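Local coordinates for Alr1585 protein (PDB 5C2I) that probably uses hydrogen peroxide to oxidise dyes and other substrates at a bound heme, as a dye-decolorizing (DyP-type) peroxidase that forms tetramers, at residues Pro407-Val411 / Gln412-Gly416; Gly14-Ser17 / Glu18-Gly21; Lys59-Ile62 / Gln63-Gln67. The protein carries 1 engineered substitution. One frame throughout, in Å; residues are numbered along the deposited sequence.

Interaction 1 of 3, residues Pro407-Val411 / Gln412-Gly416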
ATOM      1  N   PRO A 407     -18.366  32.728 -24.771  1.00 19.13           N
ATOM      2  CA  PRO A 407     -19.560  33.465 -25.185  1.00 19.54           C
ATOM      3  C   PRO A 407     -20.885  32.822 -24.766  1.00 20.13           C
ATOM      4  O   PRO A 407     -21.050  31.592 -24.837  1.00 18.01           O
ATOM      5  CB  PRO A 407     -19.474  33.460 -26.709  1.00 20.12           C
ATOM      6  CG  PRO A 407     -18.006  33.318 -27.001  1.00 19.68           C
ATOM      7  CD  PRO A 407     -17.522  32.378 -25.931  1.00 18.69           C
ATOM      8  N   GLN A 408     -21.829  33.674 -24.360  1.00 21.05           N
ATOM      9  CA  GLN A 408     -23.158  33.151 -23.965  1.00 22.43           C
ATOM     10  C   GLN A 408     -23.931  32.568 -25.162  1.00 22.34           C
ATOM     11  O   GLN A 408     -24.809  31.762 -24.956  1.00 21.91           O
ATOM     12  CB  GLN A 408     -23.989  34.180 -23.207  1.00 24.78           C
ATOM     13  CG  GLN A 408     -24.426  35.323 -24.089  1.00 27.41           C
ATOM     14  CD  GLN A 408     -25.576  36.195 -23.542  1.00 30.73           C
ATOM     15  OE1 GLN A 408     -25.421  36.922 -22.585  1.00 32.35           O
ATOM     16  NE2 GLN A 408     -26.716  36.164 -24.226  1.00 34.90           N
ATOM     17  N   ASN A 409     -23.620  32.992 -26.396  1.00 22.47           N
ATOM     18  CA  ASN A 409     -24.391  32.570 -27.551  1.00 23.47           C
ATOM     19  C   ASN A 409     -23.694  31.504 -28.407  1.00 22.82           C
ATOM     20  O   ASN A 409     -24.099  31.246 -29.537  1.00 21.96           O
ATOM     21  CB  ASN A 409     -24.787  33.775 -28.390  1.00 25.71           C
ATOM     22  CG  ASN A 409     -25.757  34.685 -27.648  1.00 27.80           C
ATOM     23  OD1 ASN A 409     -26.410  34.266 -26.666  1.00 27.74           O
ATOM     24  ND2 ASN A 409     -25.920  35.880 -28.158  1.00 29.93           N
ATOM     25  N   PHE A 410     -22.714  30.818 -27.816  1.00 21.04           N
ATOM     26  CA  PHE A 410     -22.147  29.648 -28.474  1.00 19.57           C
ATOM     27  C   PHE A 410     -22.529  28.363 -27.728  1.00 19.28           C
ATOM     28  O   PHE A 410     -22.350  28.292 -26.520  1.00 18.74           O
ATOM     29  CB  PHE A 410     -20.607  29.720 -28.570  1.00 18.93           C
ATOM     30  CG  PHE A 410     -20.018  28.517 -29.276  1.00 17.93           C
ATOM     31  CD1 PHE A 410     -19.992  28.475 -30.651  1.00 18.14           C
ATOM     32  CD2 PHE A 410     -19.658  27.378 -28.571  1.00 17.34           C
ATOM     33  CE1 PHE A 410     -19.539  27.339 -31.330  1.00 18.44           C
ATOM     34  CE2 PHE A 410     -19.219  26.238 -29.227  1.00 17.08           C
ATOM     35  CZ  PHE A 410     -19.158  26.215 -30.615  1.00 17.61           C
ATOM     36  N   VAL A 411     -22.919  27.289 -28.411  1.00 19.90           N
ATOM     37  CA  VAL A 411     -23.136  27.198 -29.871  1.00 20.74           C
ATOM     38  C   VAL A 411     -24.474  27.780 -30.289  1.00 22.29           C
ATOM     39  O   VAL A 411     -24.686  28.048 -31.467  1.00 21.89           O
ATOM     40  CB  VAL A 411     -23.059  25.708 -30.346  1.00 20.47           C
ATOM     41  CG1 VAL A 411     -24.267  24.901 -29.866  1.00 20.77           C
ATOM     42  CG2 VAL A 411     -22.916  25.641 -31.867  1.00 20.59           C
ATOM     43  N   GLN A 412     -25.386  27.982 -29.343  1.00 23.37           N
ATOM     44  CA  GLN A 412     -26.660  28.629 -29.688  1.00 26.19           C
ATOM     45  C   GLN A 412     -26.962  29.747 -28.690  1.00 26.33           C
ATOM     46  O   GLN A 412     -26.350  29.818 -27.605  1.00 23.58           O
ATOM     47  CB  GLN A 412     -27.786  27.599 -29.856  1.00 29.43           C
ATOM     48  CG  GLN A 412     -28.180  26.808 -28.656  1.00 31.00           C
ATOM     49  CD  GLN A 412     -29.531  26.091 -28.853  1.00 33.66           C
ATOM     50  OE1 GLN A 412     -29.916  25.731 -29.981  1.00 37.11           O
ATOM     51  NE2 GLN A 412     -30.254  25.885 -27.751  1.00 32.71           N
ATOM     52  N   VAL A 413     -27.850  30.641 -29.106  1.00 26.37           N
ATOM     53  CA  VAL A 413     -28.213  31.796 -28.320  1.00 27.27           C
ATOM     54  C   VAL A 413     -28.649  31.328 -26.930  1.00 25.20           C
ATOM     55  O   VAL A 413     -29.320  30.307 -26.777  1.00 25.65           O
ATOM     56  CB  VAL A 413     -29.346  32.611 -29.014  1.00 30.12           C
ATOM     57  CG1 VAL A 413     -29.827  33.727 -28.115  1.00 32.60           C
ATOM     58  CG2 VAL A 413     -28.859  33.188 -30.336  1.00 32.47           C
ATOM     59  N   ASN A 414     -28.206  32.054 -25.913  1.00 25.64           N
ATOM     60  CA  ASN A 414     -28.535  31.785 -24.505  1.00 24.50           C
ATOM     61  C   ASN A 414     -28.065  30.451 -23.944  1.00 22.91           C
ATOM     62  O   ASN A 414     -28.637  29.967 -22.978  1.00 23.82           O
ATOM     63  CB  ASN A 414     -30.023  31.986 -24.231  1.00 25.98           C
ATOM     64  CG  ASN A 414     -30.463  33.389 -24.548  1.00 27.47           C
ATOM     65  OD1 ASN A 414     -29.723  34.345 -24.325  1.00 29.96           O
ATOM     66  ND2 ASN A 414     -31.612  33.519 -25.130  1.00 27.71           N
ATOM     67  N   THR A 415     -27.027  29.877 -24.543  1.00 21.24           N
ATOM     68  CA  THR A 415     -26.347  28.720 -23.952  1.00 20.27           C
ATOM     69  C   THR A 415     -25.667  29.084 -22.639  1.00 19.55           C
ATOM     70  O   THR A 415     -25.706  28.325 -21.657  1.00 19.48           O
ATOM     71  CB  THR A 415     -25.301  28.158 -24.925  1.00 19.67           C
ATOM     72  OG1 THR A 415     -25.985  27.709 -26.115  1.00 20.16           O
ATOM     73  CG2 THR A 415     -24.526  27.006 -24.288  1.00 19.05           C
ATOM     74  N   GLY A 416     -25.087  30.286 -22.610  1.00 20.00           N
ATOM     75  CA  GLY A 416     -24.345  30.750 -21.447  1.00 19.50           C
ATOM     76  C   GLY A 416     -22.900  30.310 -21.569  1.00 19.06           C
ATOM     77  O   GLY A 416     -22.553  29.493 -22.413  1.00 18.24           O
TER

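Interaction 2 of 3, residues Gly14-Ser17 / Glu18-Gly21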
ATOM      1  N   GLY A  14      -1.552   6.237 -37.746  1.00 23.67           N
ATOM      2  CA  GLY A  14      -0.680   7.199 -37.074  1.00 22.93           C
ATOM      3  C   GLY A  14       0.771   7.011 -37.480  1.00 23.36           C
ATOM      4  O   GLY A  14       1.088   6.158 -38.309  1.00 23.93           O
ATOM      5  N   ILE A  15       1.643   7.804 -36.903  1.00 22.77           N
ATOM      6  CA  ILE A  15       3.079   7.747 -37.187  1.00 23.85           C
ATOM      7  C   ILE A  15       3.673   6.591 -36.360  1.00 23.12           C
ATOM      8  O   ILE A  15       3.554   6.560 -35.140  1.00 20.55           O
ATOM      9  CB  ILE A  15       3.804   9.099 -36.843  1.00 24.53           C
ATOM     10  CG1 ILE A  15       3.141  10.396 -37.431  1.00 25.87           C
ATOM     11  CG2 ILE A  15       5.300   8.937 -37.082  1.00 25.79           C
ATOM     12  CD1 ILE A  15       3.020  10.462 -38.912  1.00 28.33           C
ATOM     13  N   ASP A  16       4.348   5.661 -37.019  1.00 23.89           N
ATOM     14  CA  ASP A  16       4.928   4.494 -36.337  1.00 24.43           C
ATOM     15  C   ASP A  16       6.374   4.782 -35.913  1.00 24.08           C
ATOM     16  O   ASP A  16       7.286   4.776 -36.752  1.00 22.81           O
ATOM     17  CB  ASP A  16       4.868   3.283 -37.261  1.00 26.29           C
ATOM     18  CG  ASP A  16       5.360   2.005 -36.595  1.00 27.47           C
ATOM     19  OD1 ASP A  16       5.927   2.042 -35.492  1.00 27.47           O
ATOM     20  OD2 ASP A  16       5.229   0.951 -37.215  1.00 30.42           O
ATOM     21  N   SER A  17       6.578   5.064 -34.634  1.00 23.53           N
ATOM     22  CA  SER A  17       7.903   5.437 -34.139  1.00 25.03           C
ATOM     23  C   SER A  17       8.924   4.320 -34.324  1.00 28.00           C
ATOM     24  O   SER A  17      10.095   4.604 -34.462  1.00 29.67           O
ATOM     25  CB  SER A  17       7.851   5.858 -32.685  1.00 24.99           C
ATOM     26  OG  SER A  17       7.364   4.796 -31.902  1.00 27.55           O
ATOM     27  N   GLU A  18       8.489   3.058 -34.373  1.00 29.84           N
ATOM     28  CA  GLU A  18       9.418   1.941 -34.626  1.00 35.56           C
ATOM     29  C   GLU A  18       9.724   1.773 -36.112  1.00 35.97           C
ATOM     30  O   GLU A  18      10.727   1.166 -36.462  1.00 35.59           O
ATOM     31  CB  GLU A  18       8.802   0.611 -34.201  1.00 39.44           C
ATOM     32  CG  GLU A  18       8.725   0.215 -32.729  1.00 43.31           C
ATOM     33  CD  GLU A  18       8.202  -1.243 -32.568  1.00 47.08           C
ATOM     34  OE1 GLU A  18       8.956  -2.200 -32.914  1.00 53.81           O
ATOM     35  OE2 GLU A  18       7.039  -1.450 -32.115  1.00 47.21           O
ATOM     36  N   ASN A  19       8.831   2.237 -36.987  1.00 35.16           N
ATOM     37  CA  ASN A  19       9.045   2.191 -38.453  1.00 37.18           C
ATOM     38  C   ASN A  19       8.631   3.501 -39.081  1.00 33.75           C
ATOM     39  O   ASN A  19       7.612   3.585 -39.765  1.00 33.97           O
ATOM     40  CB  ASN A  19       8.250   1.054 -39.095  1.00 41.52           C
ATOM     41  CG  ASN A  19       8.663  -0.297 -38.581  1.00 45.19           C
ATOM     42  OD1 ASN A  19       9.691  -0.845 -39.005  1.00 51.58           O
ATOM     43  ND2 ASN A  19       7.904  -0.824 -37.610  1.00 45.25           N
ATOM     44  N   PRO A  20       9.382   4.572 -38.786  1.00 32.05           N
ATOM     45  CA  PRO A  20       8.859   5.909 -39.070  1.00 30.63           C
ATOM     46  C   PRO A  20       8.799   6.301 -40.546  1.00 31.22           C
ATOM     47  O   PRO A  20       8.116   7.270 -40.884  1.00 29.99           O
ATOM     48  CB  PRO A  20       9.804   6.826 -38.282  1.00 29.59           C
ATOM     49  CG  PRO A  20      11.083   6.068 -38.200  1.00 29.95           C
ATOM     50  CD  PRO A  20      10.687   4.622 -38.101  1.00 30.94           C
ATOM     51  N   GLY A  21       9.512   5.577 -41.412  1.00 32.00           N
ATOM     52  CA  GLY A  21       9.486   5.871 -42.839  1.00 32.78           C
ATOM     53  C   GLY A  21       9.955   7.282 -43.121  1.00 32.33           C
ATOM     54  O   GLY A  21      10.962   7.737 -42.584  1.00 30.61           O
TER
HETATM   55  O   HOH W   1       5.006   5.745 -40.012  1.00 34.40           O

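Interaction 3 of 3, residues Lys59-Ile62 / Gln63-Gln67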
ATOM      1  N   LYS A  59      23.705  31.514 -24.733  1.00 23.89           N
ATOM      2  CA  LYS A  59      23.619  30.646 -25.889  1.00 23.66           C
ATOM      3  C   LYS A  59      24.427  29.374 -25.689  1.00 23.82           C
ATOM      4  O   LYS A  59      23.945  28.282 -26.076  1.00 23.38           O
ATOM      5  CB  LYS A  59      24.052  31.359 -27.149  1.00 23.86           C
ATOM      6  CG  LYS A  59      23.044  32.380 -27.614  1.00 23.88           C
ATOM      7  CD  LYS A  59      23.452  33.052 -28.900  1.00 25.13           C
ATOM      8  CE  LYS A  59      22.334  33.954 -29.418  1.00 25.12           C
ATOM      9  NZ  LYS A  59      22.731  34.669 -30.634  1.00 26.43           N
ATOM     10  N   GLN A  60      25.606  29.497 -25.085  1.00 24.17           N
ATOM     11  CA  GLN A  60      26.408  28.323 -24.775  1.00 24.73           C
ATOM     12  C   GLN A  60      25.675  27.386 -23.808  1.00 23.00           C
ATOM     13  O   GLN A  60      25.728  26.151 -23.960  1.00 21.42           O
ATOM     14  CB  GLN A  60      27.769  28.716 -24.203  1.00 26.75           C
ATOM     15  CG  GLN A  60      28.685  29.462 -25.183  1.00 28.81           C
ATOM     16  CD  GLN A  60      29.848  30.179 -24.495  1.00 31.55           C
ATOM     17  OE1 GLN A  60      30.135  29.969 -23.323  1.00 32.94           O
ATOM     18  NE2 GLN A  60      30.524  31.036 -25.246  1.00 32.04           N
ATOM     19  N   TRP A  61      25.028  27.957 -22.804  1.00 22.30           N
ATOM     20  CA  TRP A  61      24.261  27.149 -21.845  1.00 22.00           C
ATOM     21  C   TRP A  61      23.103  26.402 -22.533  1.00 21.27           C
ATOM     22  O   TRP A  61      22.904  25.191 -22.332  1.00 20.79           O
ATOM     23  CB  TRP A  61      23.731  27.983 -20.664  1.00 22.50           C
ATOM     24  CG  TRP A  61      23.045  27.076 -19.738  1.00 22.50           C
ATOM     25  CD1 TRP A  61      23.637  26.327 -18.750  1.00 23.01           C
ATOM     26  CD2 TRP A  61      21.688  26.684 -19.790  1.00 22.16           C
ATOM     27  NE1 TRP A  61      22.706  25.516 -18.169  1.00 22.76           N
ATOM     28  CE2 TRP A  61      21.502  25.696 -18.799  1.00 22.43           C
ATOM     29  CE3 TRP A  61      20.600  27.068 -20.580  1.00 22.16           C
ATOM     30  CZ2 TRP A  61      20.262  25.076 -18.575  1.00 22.18           C
ATOM     31  CZ3 TRP A  61      19.355  26.452 -20.353  1.00 22.39           C
ATOM     32  CH2 TRP A  61      19.208  25.461 -19.360  1.00 22.24           C
ATOM     33  N   ILE A  62      22.320  27.117 -23.334  1.00 20.94           N
ATOM     34  CA  ILE A  62      21.201  26.492 -24.046  1.00 20.62           C
ATOM     35  C   ILE A  62      21.710  25.352 -24.928  1.00 21.09           C
ATOM     36  O   ILE A  62      21.116  24.271 -24.979  1.00 21.08           O
ATOM     37  CB  ILE A  62      20.440  27.539 -24.894  1.00 20.43           C
ATOM     38  CG1 ILE A  62      19.720  28.531 -23.968  1.00 20.14           C
ATOM     39  CG2 ILE A  62      19.410  26.863 -25.804  1.00 20.52           C
ATOM     40  CD1 ILE A  62      19.158  29.732 -24.698  1.00 20.31           C
ATOM     41  N   GLN A  63      22.796  25.621 -25.650  1.00 22.42           N
ATOM     42  CA  GLN A  63      23.424  24.614 -26.493  1.00 23.26           C
ATOM     43  C   GLN A  63      23.764  23.359 -25.677  1.00 22.87           C
ATOM     44  O   GLN A  63      23.480  22.227 -26.115  1.00 21.16           O
ATOM     45  CB  GLN A  63      24.653  25.204 -27.165  1.00 24.86           C
ATOM     46  CG  GLN A  63      25.418  24.227 -28.037  1.00 26.09           C
ATOM     47  CD  GLN A  63      26.737  24.795 -28.581  1.00 27.99           C
ATOM     48  OE1 GLN A  63      27.582  25.348 -27.831  1.00 28.99           O
ATOM     49  NE2 GLN A  63      26.944  24.645 -29.848  1.00 28.37           N
ATOM     50  N   SER A  64      24.385  23.550 -24.512  1.00 23.65           N
ATOM     51  CA  SER A  64      24.810  22.402 -23.689  1.00 24.60           C
ATOM     52  C   SER A  64      23.584  21.659 -23.192  1.00 22.77           C
ATOM     53  O   SER A  64      23.579  20.438 -23.165  1.00 22.35           O
ATOM     54  CB  SER A  64      25.696  22.798 -22.500  1.00 26.32           C
ATOM     55  OG  SER A  64      24.861  23.440 -21.508  1.00 30.81           O
ATOM     56  N   PHE A  65      22.536  22.398 -22.823  1.00 22.61           N
ATOM     57  CA  PHE A  65      21.291  21.760 -22.388  1.00 21.15           C
ATOM     58  C   PHE A  65      20.623  20.951 -23.489  1.00 20.80           C
ATOM     59  O   PHE A  65      20.165  19.827 -23.252  1.00 20.62           O
ATOM     60  CB  PHE A  65      20.309  22.801 -21.849  1.00 20.97           C
ATOM     61  CG  PHE A  65      19.098  22.193 -21.210  1.00 20.29           C
ATOM     62  CD1 PHE A  65      19.179  21.648 -19.937  1.00 20.87           C
ATOM     63  CD2 PHE A  65      17.903  22.186 -21.848  1.00 19.97           C
ATOM     64  CE1 PHE A  65      18.060  21.060 -19.333  1.00 20.31           C
ATOM     65  CE2 PHE A  65      16.769  21.649 -21.235  1.00 19.93           C
ATOM     66  CZ  PHE A  65      16.863  21.047 -19.980  1.00 19.57           C
ATOM     67  N   ALA A  66      20.622  21.477 -24.698  1.00 20.30           N
ATOM     68  CA  ALA A  66      20.119  20.747 -25.836  1.00 20.68           C
ATOM     69  C   ALA A  66      20.958  19.524 -26.180  1.00 22.43           C
ATOM     70  O   ALA A  66      20.398  18.489 -26.526  1.00 22.45           O
ATOM     71  CB  ALA A  66      20.027  21.673 -27.039  1.00 21.89           C
ATOM     72  N   GLN A  67      22.284  19.624 -26.035  1.00 23.16           N
ATOM     73  CA  GLN A  67      23.139  18.472 -26.328  1.00 24.75           C
ATOM     74  C   GLN A  67      22.962  17.384 -25.290  1.00 23.67           C
ATOM     75  O   GLN A  67      23.005  16.205 -25.613  1.00 25.12           O
ATOM     76  CB  GLN A  67      24.614  18.880 -26.388  1.00 27.34           C
ATOM     77  CG  GLN A  67      24.951  19.698 -27.616  1.00 30.46           C
ATOM     78  CD  GLN A  67      26.290  20.413 -27.513  1.00 34.96           C
ATOM     79  OE1 GLN A  67      26.850  20.606 -26.419  1.00 36.37           O
ATOM     80  NE2 GLN A  67      26.806  20.836 -28.667  1.00 36.63           N
TER
HETATM   81  O   HOH W   2      27.853  25.146 -25.123  1.00 22.40           O

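Interaction 1 of 3, residues Pro407-Val411 / Gln412-Gly416
N409 OD1 is gripped by two N-H groups that reach it from opposite faces of its carbonyl plane. One is the backbone N of N414, 2.9 Å from N409 OD1 in a nearly straight bond (175° at the hydrogen). The other is NE2 of Q408, 3.1 Å from the same OD1; the bond lies in the glutamine's own amide plane but comes down from above that of N409. With CG turned to the side of its backbone N (chi1 -66°), N409 brings its amide oxygen past V413 CA to the backbone N of N414. Q408 and N414 run side by side in the same direction, their amide planes 53° apart.

Two consecutive turns are tied together here: type I from P407 to F410 and type II from Q412 to T415, with a cis peptide between F410 and V411. G416 N adds a second tie, at 2.8 Å from Q408 O. Inside the second turn, Q412 O takes both T415 N and T415 OG1 from the same face, OG1 at 2.6 Å. The other T415 branch, CG2, packs 3.4 Å from F410 O, while V411 CB sits over the centre of the F410 ring.

W404 stacks on F410, and K333 NZ bonds to both F410 O and G416 O, anchoring the loop that follows helix 397-405. The chemistry implies a double turn in which backbone and side-chain carbonyl oxygens collect N-H or hydroxyl donors: the double grip should fix the rotation of the exposed N409 amide, and the lysine's probable positive charge would polarise the two carbonyls it joins.

Interaction 2 of 3, residues Gly14-Ser17 / Glu18-Gly21
From D16 to N19 the chain makes a type I beta turn whose closing bond, N19 N to D16 O at 3.0 Å, is bent and weak. The side chain of D16 does more of the work. Its CG stands opposite the backbone N (chi1 -176°), which carries the carboxylate forward over the amides of the next residues. OD1 takes E18 N at 3.0 Å, forming an Asx turn; the N-H meets the oxygen from above the carboxylate plane, 40° out of it. The same OD1 also has a weak bond from N19 N, 3.3 Å away.

The second oxygen pairs with a side chain. N19 ND2 gives a fairly straight bond to D16 OD2 at 3.2 Å. That bond lies in the plane of the N19 amide but again comes from above the carboxylate; the two flat groups are turned 76° apart while the side chains run alongside each other. N19 CB lies 3.6 Å from D16 OD2.

P20 follows the turn. Having no N-H, it cannot bond to D16 O although its ring lies against it, CB 3.6 Å from D16 O. A water also spans the turn, accepting from D16 N and giving a weak bond to N19 O.

The loop runs from helix 4-8 to helix 24-29, where L27 receives I15 and P20; I15 also shares backbone bonds with F210 and K212. K212 NZ makes a long, weak ion pair with D16 OD2. One carboxylate thus gathers three N-H groups, two from the backbone, that of N19 weakly, and one from the side-chain amide of N19. These donors, with the weak pull of K212, would probably favour its charged form, partly offset by the E18 carboxylate, whose OE2 is 5.0 Å from D16 OD1.

Interaction 3 of 3, residues Lys59-Ile62 / Gln63-Gln67
W61 and F65, one helical turn apart, make the tight side of this contact. With CG opposite the backbone N in both (W61 chi1 -177°), the two rings leave the helix alongside each other, pointing the same way. Their planes are only 18° apart, yet the rings are slid so far that they barely overlap, with the centroid of the indole six-membered ring 5.2 Å from that of F65. Closer packing comes from a CH-pi contact: F65 CB lies over the indole face, 4.0 Å from the centroid of its six-membered ring. W61 CH2 also approaches F65 CG at 3.8 Å.

Above the same indole sits S64 OG, which gives its hydrogen to W61 O at 2.8 Å. That carbonyl also accepts the helical bond from F65 N, so it is held twice. The regular i to i+4 ladder continues on either side of it, from Q63 N to K59 O, S64 N to Q60 O and A66 N to I62 O.

The looser side is the one bearing Q60 and Q63. Here a water joins the two residues, donating to Q60 O at 2.6 Å and to Q63 OE1 at 2.7 Å. The side-chain amide nitrogens have other partners: Q60 NE2 bonds to E56, Q63 NE2 to the backbone O of K465. Q60 is exposed, in contrast to the buried aromatic pair.

Within the DyP alpha+beta domain, helix 55-68 lays its apolar side against the neighbouring elements. W61, I62 and F65 touch F96 of strand 93-98, W61 reaches K172, L173 and I176 of helix 159-176, and I62 and A66 meet L464 of helix 461-465.

How the interactions relate
Along the chain the order is interaction 2, interaction 3, interaction 1, and no two of them touch. Interactions 2 and 3 are the nearer neighbours, their centres about 29 Å apart and their nearest atoms about 19 Å. Interaction 1 lies on the other side of the chain's centre from interaction 3, with about 48 Å between their centres, and its centre is about 42 Å from that of interaction 2. In interaction 1 the side chain of P407 is about 10 Å from the heme. Interactions 1 and 2 are loop turns organised by a side-chain oxygen, interaction 3 a helix face packed on a strand and two helices.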